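Local coordinates for mbGIPC protein (Monosiga brevicollis, PDB 6X1X) that probably binds short peptide segments of partner proteins through its PDZ domain, as a choanoflagellate member of the GIPC family of signalling adaptors, at residues A45-A48 / V49-I53; A54-G58 / T59-G63; R71-K74 / E75-I78. All coordinates share one frame; numbering follows the deposited sequence.

Interaction 1: A45-A48 / V49-I53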
ATOM      1  N   ALA A  45      10.129  -3.234  -4.654  1.00  7.23           N
ATOM      2  CA  ALA A  45      11.256  -2.310  -4.555  1.00  7.85           C
ATOM      3  C   ALA A  45      10.841  -0.921  -4.097  1.00  9.19           C
ATOM      4  O   ALA A  45      11.614  -0.248  -3.408  1.00 12.37           O
ATOM      5  CB  ALA A  45      11.975  -2.206  -5.900  1.00  9.13           C
ATOM      6  N   ASN A  46       9.649  -0.470  -4.478  1.00  8.42           N
ATOM      7  CA  ASN A  46       9.272   0.933  -4.344  1.00  9.78           C
ATOM      8  C   ASN A  46       8.076   1.158  -3.416  1.00  9.44           C
ATOM      9  O   ASN A  46       7.291   2.083  -3.635  1.00 11.20           O
ATOM     10  CB  ASN A  46       9.017   1.551  -5.722  1.00 11.45           C
ATOM     11  CG  ASN A  46       7.852   0.897  -6.455  1.00 10.61           C
ATOM     12  OD1 ASN A  46       7.494  -0.251  -6.193  1.00 12.80           O
ATOM     13  ND2 ASN A  46       7.250   1.635  -7.385  1.00 12.30           N
ATOM     14  N   VAL A  47       7.923   0.345  -2.375  1.00  7.16           N
ATOM     15  CA  VAL A  47       6.904   0.559  -1.353  1.00  8.12           C
ATOM     16  C   VAL A  47       7.589   0.526   0.003  1.00  6.75           C
ATOM     17  O   VAL A  47       8.489  -0.290   0.227  1.00  7.24           O
ATOM     18  CB  VAL A  47       5.761  -0.479  -1.431  1.00  8.69           C
ATOM     19  CG1 VAL A  47       6.216  -1.861  -0.995  1.00 12.62           C
ATOM     20  CG2 VAL A  47       4.585  -0.030  -0.583  1.00 11.29           C
ATOM     21  N   ALA A  48       7.169   1.408   0.905  1.00  6.96           N
ATOM     22  CA  ALA A  48       7.823   1.520   2.197  1.00  7.42           C
ATOM     23  C   ALA A  48       6.806   1.807   3.290  1.00  7.11           C
ATOM     24  O   ALA A  48       5.740   2.376   3.044  1.00  6.96           O
ATOM     25  CB  ALA A  48       8.865   2.643   2.206  1.00  9.91           C
ATOM     26  N   VAL A  49       7.171   1.420   4.515  1.00  7.63           N
ATOM     27  CA  VAL A  49       6.409   1.828   5.685  1.00  7.87           C
ATOM     28  C   VAL A  49       6.243   3.336   5.658  1.00  6.83           C
ATOM     29  O   VAL A  49       7.181   4.079   5.345  1.00  7.60           O
ATOM     30  CB  VAL A  49       7.125   1.364   6.966  1.00  7.66           C
ATOM     31  CG1 VAL A  49       6.525   2.029   8.192  1.00 10.73           C
ATOM     32  CG2 VAL A  49       7.062  -0.150   7.093  1.00 11.28           C
ATOM     33  N   GLY A  50       5.033   3.792   5.960  1.00  7.08           N
ATOM     34  CA  GLY A  50       4.696   5.193   5.946  1.00  9.88           C
ATOM     35  C   GLY A  50       3.966   5.645   4.700  1.00  9.67           C
ATOM     36  O   GLY A  50       3.296   6.684   4.732  1.00 11.40           O
ATOM     37  N   ASP A  51       4.073   4.897   3.603  1.00  8.00           N
ATOM     38  CA  ASP A  51       3.405   5.293   2.374  1.00  6.95           C
ATOM     39  C   ASP A  51       1.896   5.254   2.565  1.00  7.87           C
ATOM     40  O   ASP A  51       1.356   4.380   3.257  1.00  9.19           O
ATOM     41  CB  ASP A  51       3.788   4.346   1.233  1.00  8.11           C
ATOM     42  CG  ASP A  51       5.202   4.560   0.727  1.00  9.36           C
ATOM     43  OD1 ASP A  51       5.834   5.571   1.082  1.00 10.08           O
ATOM     44  OD2 ASP A  51       5.680   3.706  -0.054  1.00 11.07           O
ATOM     45  N   HIS A  52       1.215   6.206   1.956  1.00  7.26           N
ATOM     46  CA  HIS A  52      -0.237   6.199   1.918  1.00  7.40           C
ATOM     47  C   HIS A  52      -0.713   5.463   0.670  1.00  7.02           C
ATOM     48  O   HIS A  52      -0.066   5.504  -0.383  1.00  7.84           O
ATOM     49  CB  HIS A  52      -0.781   7.629   1.955  1.00 13.15           C
ATOM     50  CG  HIS A  52      -0.696   8.266   3.310  1.00 16.87           C
ATOM     51  ND1 HIS A  52       0.442   8.896   3.769  1.00 26.70           N
ATOM     52  CD2 HIS A  52      -1.600   8.346   4.316  1.00 17.87           C
ATOM     53  CE1 HIS A  52       0.231   9.349   4.992  1.00 27.69           C
ATOM     54  NE2 HIS A  52      -1.000   9.025   5.350  1.00 21.19           N
ATOM     55  N   ILE A  53      -1.845   4.776   0.794  1.00  6.68           N
ATOM     56  CA  ILE A  53      -2.424   4.030  -0.317  1.00  6.42           C
ATOM     57  C   ILE A  53      -3.493   4.910  -0.947  1.00  6.32           C
ATOM     58  O   ILE A  53      -4.574   5.101  -0.380  1.00  7.99           O
ATOM     59  CB  ILE A  53      -2.979   2.676   0.137  1.00  6.89           C
ATOM     60  CG1 ILE A  53      -1.850   1.839   0.732  1.00  7.58           C
ATOM     61  CG2 ILE A  53      -3.626   1.957  -1.048  1.00  8.90           C
ATOM     62  CD1 ILE A  53      -2.315   0.552   1.390  1.00 10.87           C
TER
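Ala48 and Asp51 meet across a tight reversal of the chain, and two hydrogen bonds carry the contact. The first is the bond of the beta turn itself: Asp51 N reaches Ala48 O at 3.1 Å with a fairly straight N-H...O angle of 163°. The turn from Ala48 to Asp51 is of type II, and Gly50 takes its third position at positive phi, a conformation that suits glycine. The second bond runs the other way, from Ala48 N to the side-chain atom Asp51 OD2 at 2.9 Å. Its N-H comes from above the carboxylate, 58° out of the plane. The torsion that allows this is chi1 of Asp51, -74°, which sets CG beside its own backbone N and so folds the carboxylate back over the turn. Ala48 is thereby gripped at both its N-H and its C=O by one residue.

Asp51 OD2 has a second polar partner, Lys7 NZ of strand 6-12, in a salt bridge. With a cation and an N-H both on this oxygen, the buried carboxylate is probably favoured in its ionised form.

Van der Waals contact is slight: Val47 CG2, anti to the backbone N, passes 3.9 Å from the carboxylate oxygen Asp51 OD2, the two side chains crossing at a slant, while Val47 CA lies 3.6 Å from the same oxygen.

Within the PDZ domain this turn leads into strand 52-56. Gly50 and Asp51 make backbone bonds to Ile32 of strand 31-35, and His52 pairs with Val87 of strand 81-87. Val47 rests on Ile32 and Cys86, Ile53 on Ile32 and Met84, and Asn46 ND2 bonds to Thr8 O, placing the contact among strands 6-12, 31-35, 52-56 and 81-87.

Interaction 2: A54-G58 / T59-G63; sequences AKING and TDLNG
Lys55 and Asp60 form an antiparallel non-hydrogen-bonded pair, their CA atoms 4.9 Å apart, and Ile56 with Thr59 forms the hydrogen-bonded pair that closes this beta hairpin with a two-residue loop, part of the PDZ fold. The reversal is a type I' turn, with Asn57 and Gly58 both at positive phi (50° and 82°). Thr59 N bonds to Ile56 O at 2.9 Å, whereas the return bond from Ile56 N to Thr59 O is weak. Further along, Leu61 N donates to Ala54 O at 2.9 Å. Between these bonds Lys55 CA makes a CA-H...O contact of 3.1 Å with Thr59 O. On the other edge of strand 52-56, Ala54 and Lys55 together lie opposite the single residue Ile85 of strand 81-87, a classic beta bulge.

Among the side chains, Ile56 and Leu61 make the apolar contact. A single branch of the leucine, CD1, does the touching, lying 3.6 Å from Ile56 CD1. With chi1 at -61°, Leu61 CG stands beside its own backbone N, and the branch extends from there to the isoleucine. Ile56 also packs on helix 66-75, so this side of the hairpin faces the helix. Asn57 OD1 accepts from Thr83 N, tying the turn to strand 81-87.

Asp60 and Lys55 share the other face, but their charged ends do not meet. Instead the carboxylate serves the backbone: Asp60 OD1 accepts Asn62 N at 3.0 Å in an Asx turn, met from above the carboxylate plane, and a water donates both to this OD1 and to Ala54 O, at 2.8 Å from each oxygen.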
ATOM      1  N   ALA A  54      -3.204   5.442  -2.128  1.00  6.07           N
ATOM      2  CA  ALA A  54      -4.109   6.378  -2.780  1.00  6.49           C
ATOM      3  C   ALA A  54      -5.134   5.685  -3.664  1.00  5.81           C
ATOM      4  O   ALA A  54      -6.285   6.135  -3.738  1.00  6.47           O
ATOM      5  CB  ALA A  54      -3.313   7.386  -3.613  1.00  8.28           C
ATOM      6  N   LYS A  55      -4.729   4.617  -4.347  1.00  5.56           N
ATOM      7  CA  LYS A  55      -5.604   3.897  -5.263  1.00  5.11           C
ATOM      8  C   LYS A  55      -5.199   2.434  -5.296  1.00  5.25           C
ATOM      9  O   LYS A  55      -4.030   2.093  -5.112  1.00  6.01           O
ATOM     10  CB  LYS A  55      -5.513   4.419  -6.704  1.00  7.23           C
ATOM     11  CG  LYS A  55      -5.900   5.865  -6.893  1.00  8.23           C
ATOM     12  CD  LYS A  55      -6.134   6.207  -8.355  1.00 11.42           C
ATOM     13  CE  LYS A  55      -6.538   7.669  -8.490  1.00 15.64           C
ATOM     14  NZ  LYS A  55      -6.746   8.065  -9.908  1.00 18.35           N
ATOM     15  N   ILE A  56      -6.177   1.575  -5.572  1.00  4.56           N
ATOM     16  CA  ILE A  56      -5.936   0.184  -5.927  1.00  5.02           C
ATOM     17  C   ILE A  56      -6.711  -0.084  -7.201  1.00  4.75           C
ATOM     18  O   ILE A  56      -7.914   0.191  -7.258  1.00  5.05           O
ATOM     19  CB  ILE A  56      -6.389  -0.784  -4.822  1.00  5.62           C
ATOM     20  CG1 ILE A  56      -5.536  -0.606  -3.570  1.00  6.12           C
ATOM     21  CG2 ILE A  56      -6.335  -2.227  -5.329  1.00  6.85           C
ATOM     22  CD1 ILE A  56      -6.171  -1.241  -2.342  1.00  7.25           C
ATOM     23  N   ASN A  57      -6.021  -0.577  -8.229  1.00  5.54           N
ATOM     24  CA  ASN A  57      -6.659  -0.911  -9.503  1.00  6.51           C
ATOM     25  C   ASN A  57      -7.530   0.236 -10.016  1.00  6.79           C
ATOM     26  O   ASN A  57      -8.644   0.030 -10.509  1.00  8.27           O
ATOM     27  CB  ASN A  57      -7.441  -2.219  -9.405  1.00  7.78           C
ATOM     28  CG  ASN A  57      -6.535  -3.410  -9.246  1.00  6.50           C
ATOM     29  OD1 ASN A  57      -5.424  -3.417  -9.770  1.00  7.87           O
ATOM     30  ND2 ASN A  57      -6.998  -4.424  -8.519  1.00  9.30           N
ATOM     31  N   GLY A  58      -7.021   1.459  -9.885  1.00  6.63           N
ATOM     32  CA  GLY A  58      -7.697   2.637 -10.389  1.00  8.07           C
ATOM     33  C   GLY A  58      -8.783   3.208  -9.504  1.00  7.15           C
ATOM     34  O   GLY A  58      -9.325   4.273  -9.831  1.00  7.85           O
ATOM     35  N   THR A  59      -9.139   2.538  -8.413  1.00  6.08           N
ATOM     36  CA  THR A  59     -10.174   3.028  -7.513  1.00  6.50           C
ATOM     37  C   THR A  59      -9.610   4.094  -6.587  1.00  5.30           C
ATOM     38  O   THR A  59      -8.595   3.867  -5.926  1.00  6.31           O
ATOM     39  CB  THR A  59     -10.678   1.875  -6.655  1.00  6.75           C
ATOM     40  OG1 THR A  59     -11.144   0.827  -7.502  1.00  7.97           O
ATOM     41  CG2 THR A  59     -11.812   2.342  -5.761  1.00  8.38           C
ATOM     42  N   ASP A  60     -10.281   5.240  -6.511  1.00  6.52           N
ATOM     43  CA  ASP A  60      -9.869   6.323  -5.620  1.00  5.79           C
ATOM     44  C   ASP A  60     -10.162   5.930  -4.176  1.00  6.50           C
ATOM     45  O   ASP A  60     -11.314   5.672  -3.818  1.00  7.42           O
ATOM     46  CB  ASP A  60     -10.665   7.573  -6.003  1.00  7.70           C
ATOM     47  CG  ASP A  60     -10.273   8.811  -5.215  1.00  8.41           C
ATOM     48  OD1 ASP A  60      -9.359   8.752  -4.375  1.00  8.91           O
ATOM     49  OD2 ASP A  60     -10.894   9.871  -5.464  1.00  9.25           O
ATOM     50  N   LEU A  61      -9.131   5.886  -3.338  1.00  5.69           N
ATOM     51  CA  LEU A  61      -9.294   5.489  -1.946  1.00  5.60           C
ATOM     52  C   LEU A  61      -9.156   6.662  -0.984  1.00  6.62           C
ATOM     53  O   LEU A  61      -8.988   6.458   0.225  1.00  6.16           O
ATOM     54  CB  LEU A  61      -8.358   4.332  -1.593  1.00  6.11           C
ATOM     55  CG  LEU A  61      -8.636   3.095  -2.450  1.00  7.06           C
ATOM     56  CD1 LEU A  61      -7.561   2.049  -2.244  1.00  8.21           C
ATOM     57  CD2 LEU A  61      -9.998   2.509  -2.141  1.00  8.19           C
ATOM     58  N   ASN A  62      -9.245   7.887  -1.496  1.00  7.23           N
ATOM     59  CA  ASN A  62      -9.283   9.049  -0.620  1.00  7.96           C
ATOM     60  C   ASN A  62     -10.469   8.959   0.334  1.00  8.06           C
ATOM     61  O   ASN A  62     -11.598   8.687  -0.078  1.00  9.52           O
ATOM     62  CB  ASN A  62      -9.371  10.317  -1.465  1.00  9.62           C
ATOM     63  CG  ASN A  62      -9.208  11.579  -0.645  1.00 12.16           C
ATOM     64  OD1 ASN A  62      -8.712  11.548   0.484  1.00 14.50           O
ATOM     65  ND2 ASN A  62      -9.620  12.702  -1.214  1.00 17.97           N
ATOM     66  N   GLY A  63     -10.207   9.183   1.621  1.00  7.96           N
ATOM     67  CA  GLY A  63     -11.238   9.122   2.629  1.00 10.54           C
ATOM     68  C   GLY A  63     -11.583   7.734   3.115  1.00  9.22           C
ATOM     69  O   GLY A  63     -12.362   7.605   4.066  1.00 13.00           O
TER
HETATM   70  O   HOH W   1      -6.645   8.615  -4.940  1.00 27.87           O

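Interaction 3: R71-K74 / E75-I78; sequences RMLK and EIPI
Glu75 faces Arg71 one helical turn back. Glu75 N donates to Arg71 O at 2.9 Å, the i to i+4 bond of helix 66-75. The carboxylate makes a salt bridge: Arg71 NE bonds to Glu75 OE2 at 2.9 Å, with an N-H...O angle of 151°. OE2 lies at the guanidinium edge, approached on its syn side. With Arg71 NH2 4.0 Å from Glu75 OE2, NE alone makes the direct bond; the planes are turned 69° from each other. Arg71, extended from CG to NE, crosses the glutamate at an angle, its CG and NE both near OE2. A water closes the pair, accepting from Arg71 NH2 and donating to Glu75 OE1.

Ile76 is no longer helical, with psi 125°. Its N makes a weak bond to Leu73 O, at 3.4 Å. Ile76 CG1 lies 3.4 Å from Met72 O, and the Ile76 and Leu73 side chains lie side by side, pointing the same way, with Ile76 CD1 4.2 Å from Leu73 CD2.

Lys13 NZ bonds to both Leu73 O and Ile76 O near the C-terminal end of helix 66-75. Leu73 and Ile76 rest on Phe82 of strand 81-87, while Leu73 and Met72 reach Ile56 of strand 52-56.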
ATOM      1  N   ARG A  71     -10.115  -4.644   2.855  1.00  5.79           N
ATOM      2  CA  ARG A  71     -11.059  -5.503   2.151  1.00  5.62           C
ATOM      3  C   ARG A  71     -10.731  -5.593   0.667  1.00  4.97           C
ATOM      4  O   ARG A  71     -10.766  -6.682   0.078  1.00  5.44           O
ATOM      5  CB  ARG A  71     -12.466  -4.953   2.342  1.00  6.30           C
ATOM      6  CG  ARG A  71     -13.500  -5.620   1.472  1.00  6.57           C
ATOM      7  CD  ARG A  71     -14.861  -5.014   1.716  1.00  7.13           C
ATOM      8  NE  ARG A  71     -15.821  -5.414   0.696  1.00  6.74           N
ATOM      9  CZ  ARG A  71     -17.050  -4.914   0.617  1.00  6.28           C
ATOM     10  NH1 ARG A  71     -17.445  -4.000   1.498  1.00  7.62           N
ATOM     11  NH2 ARG A  71     -17.871  -5.304  -0.355  1.00  6.67           N
ATOM     12  N   MET A  72     -10.390  -4.462   0.051  1.00  5.37           N
ATOM     13  CA  MET A  72     -10.095  -4.461  -1.375  1.00  5.14           C
ATOM     14  C   MET A  72      -8.864  -5.302  -1.693  1.00  5.33           C
ATOM     15  O   MET A  72      -8.844  -6.035  -2.688  1.00  6.03           O
ATOM     16  CB  MET A  72      -9.943  -3.023  -1.855  1.00  5.88           C
ATOM     17  CG  MET A  72      -9.842  -2.899  -3.369  1.00  7.26           C
ATOM     18  SD  MET A  72     -10.176  -1.238  -3.973  1.00  7.53           S
ATOM     19  CE  MET A  72     -11.951  -1.173  -3.722  1.00  9.46           C
ATOM     20  N   LEU A  73      -7.823  -5.211  -0.861  1.00  4.43           N
ATOM     21  CA  LEU A  73      -6.628  -6.025  -1.070  1.00  4.91           C
ATOM     22  C   LEU A  73      -6.906  -7.496  -0.790  1.00  4.34           C
ATOM     23  O   LEU A  73      -6.418  -8.378  -1.507  1.00  4.98           O
ATOM     24  CB  LEU A  73      -5.511  -5.516  -0.163  1.00  5.27           C
ATOM     25  CG  LEU A  73      -4.965  -4.142  -0.536  1.00  5.22           C
ATOM     26  CD1 LEU A  73      -4.048  -3.629   0.561  1.00  8.15           C
ATOM     27  CD2 LEU A  73      -4.224  -4.199  -1.854  1.00  7.33           C
ATOM     28  N   LYS A  74      -7.687  -7.772   0.256  1.00  4.49           N
ATOM     29  CA  LYS A  74      -7.993  -9.142   0.641  1.00  5.16           C
ATOM     30  C   LYS A  74      -8.779  -9.857  -0.448  1.00  3.91           C
ATOM     31  O   LYS A  74      -8.566 -11.048  -0.696  1.00  5.39           O
ATOM     32  CB  LYS A  74      -8.801  -9.100   1.936  1.00  5.56           C
ATOM     33  CG  LYS A  74      -9.210 -10.447   2.495  1.00  8.33           C
ATOM     34  CD  LYS A  74     -10.002 -10.286   3.789  1.00  8.29           C
ATOM     35  CE  LYS A  74      -9.188  -9.595   4.861  1.00 10.82           C
ATOM     36  NZ  LYS A  74      -9.999  -9.402   6.107  1.00 11.83           N
ATOM     37  N   GLU A  75      -9.696  -9.140  -1.104  1.00  4.93           N
ATOM     38  CA  GLU A  75     -10.571  -9.753  -2.093  1.00  5.78           C
ATOM     39  C   GLU A  75      -9.858 -10.122  -3.384  1.00  5.26           C
ATOM     40  O   GLU A  75     -10.353 -10.980  -4.121  1.00  6.77           O
ATOM     41  CB  GLU A  75     -11.770  -8.850  -2.382  1.00  5.16           C
ATOM     42  CG  GLU A  75     -12.755  -8.865  -1.233  1.00  5.53           C
ATOM     43  CD  GLU A  75     -13.883  -7.848  -1.340  1.00  6.30           C
ATOM     44  OE1 GLU A  75     -13.936  -7.047  -2.309  1.00  5.64           O
ATOM     45  OE2 GLU A  75     -14.735  -7.847  -0.429  1.00  6.20           O
ATOM     46  N   ILE A  76      -8.715  -9.510  -3.680  1.00  5.27           N
ATOM     47  CA  ILE A  76      -7.981  -9.817  -4.909  1.00  5.52           C
ATOM     48  C   ILE A  76      -7.709 -11.313  -4.973  1.00  5.70           C
ATOM     49  O   ILE A  76      -7.137 -11.874  -4.030  1.00  5.59           O
ATOM     50  CB  ILE A  76      -6.670  -9.025  -4.988  1.00  5.36           C
ATOM     51  CG1 ILE A  76      -6.966  -7.524  -5.076  1.00  7.30           C
ATOM     52  CG2 ILE A  76      -5.825  -9.509  -6.169  1.00  6.67           C
ATOM     53  CD1 ILE A  76      -5.762  -6.647  -4.892  1.00  8.21           C
ATOM     54  N   PRO A  77      -8.108 -12.003  -6.039  1.00  6.54           N
ATOM     55  CA  PRO A  77      -7.884 -13.450  -6.090  1.00  6.62           C
ATOM     56  C   PRO A  77      -6.403 -13.788  -6.144  1.00  7.48           C
ATOM     57  O   PRO A  77      -5.603 -13.093  -6.774  1.00  7.24           O
ATOM     58  CB  PRO A  77      -8.603 -13.881  -7.375  1.00  8.95           C
ATOM     59  CG  PRO A  77      -9.630 -12.809  -7.610  1.00 12.17           C
ATOM     60  CD  PRO A  77      -8.967 -11.540  -7.143  1.00  8.03           C
ATOM     61  N   ILE A  78      -6.044 -14.877  -5.466  1.00  6.36           N
ATOM     62  CA  ILE A  78      -4.676 -15.363  -5.518  1.00  7.13           C
ATOM     63  C   ILE A  78      -4.316 -15.683  -6.961  1.00  7.32           C
ATOM     64  O   ILE A  78      -5.108 -16.275  -7.710  1.00  8.43           O
ATOM     65  CB  ILE A  78      -4.528 -16.579  -4.589  1.00  7.55           C
ATOM     66  CG1 ILE A  78      -4.728 -16.149  -3.135  1.00  8.12           C
ATOM     67  CG2 ILE A  78      -3.172 -17.236  -4.781  1.00 10.12           C
ATOM     68  CD1 ILE A  78      -4.850 -17.303  -2.180  1.00  8.67           C
TER
HETATM   69  O   HOH W   2     -16.592  -6.410  -2.712  1.00  6.13           O

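Overall arrangement
The three contacts follow one another along the PDZ domain in series, neither nesting nor crossing. Interaction 1 closes the turn that opens strand 52-56; interaction 2 closes the hairpin from that strand to strand 59-60; interaction 3 lies at the end of helix 66-75, ahead of strand 81-87. Interactions 1 and 2 share strand 52-56 and touch where Ile53 O approaches Leu61 CB. Interactions 2 and 3 meet through side chains, Ile56 CD1 lying 3.6 Å from Leu73 CD2, which packs the helix on the hairpin. Interactions 1 and 3 stay apart, their centres about 18 Å from each other, with the hairpin linking sheet and helix.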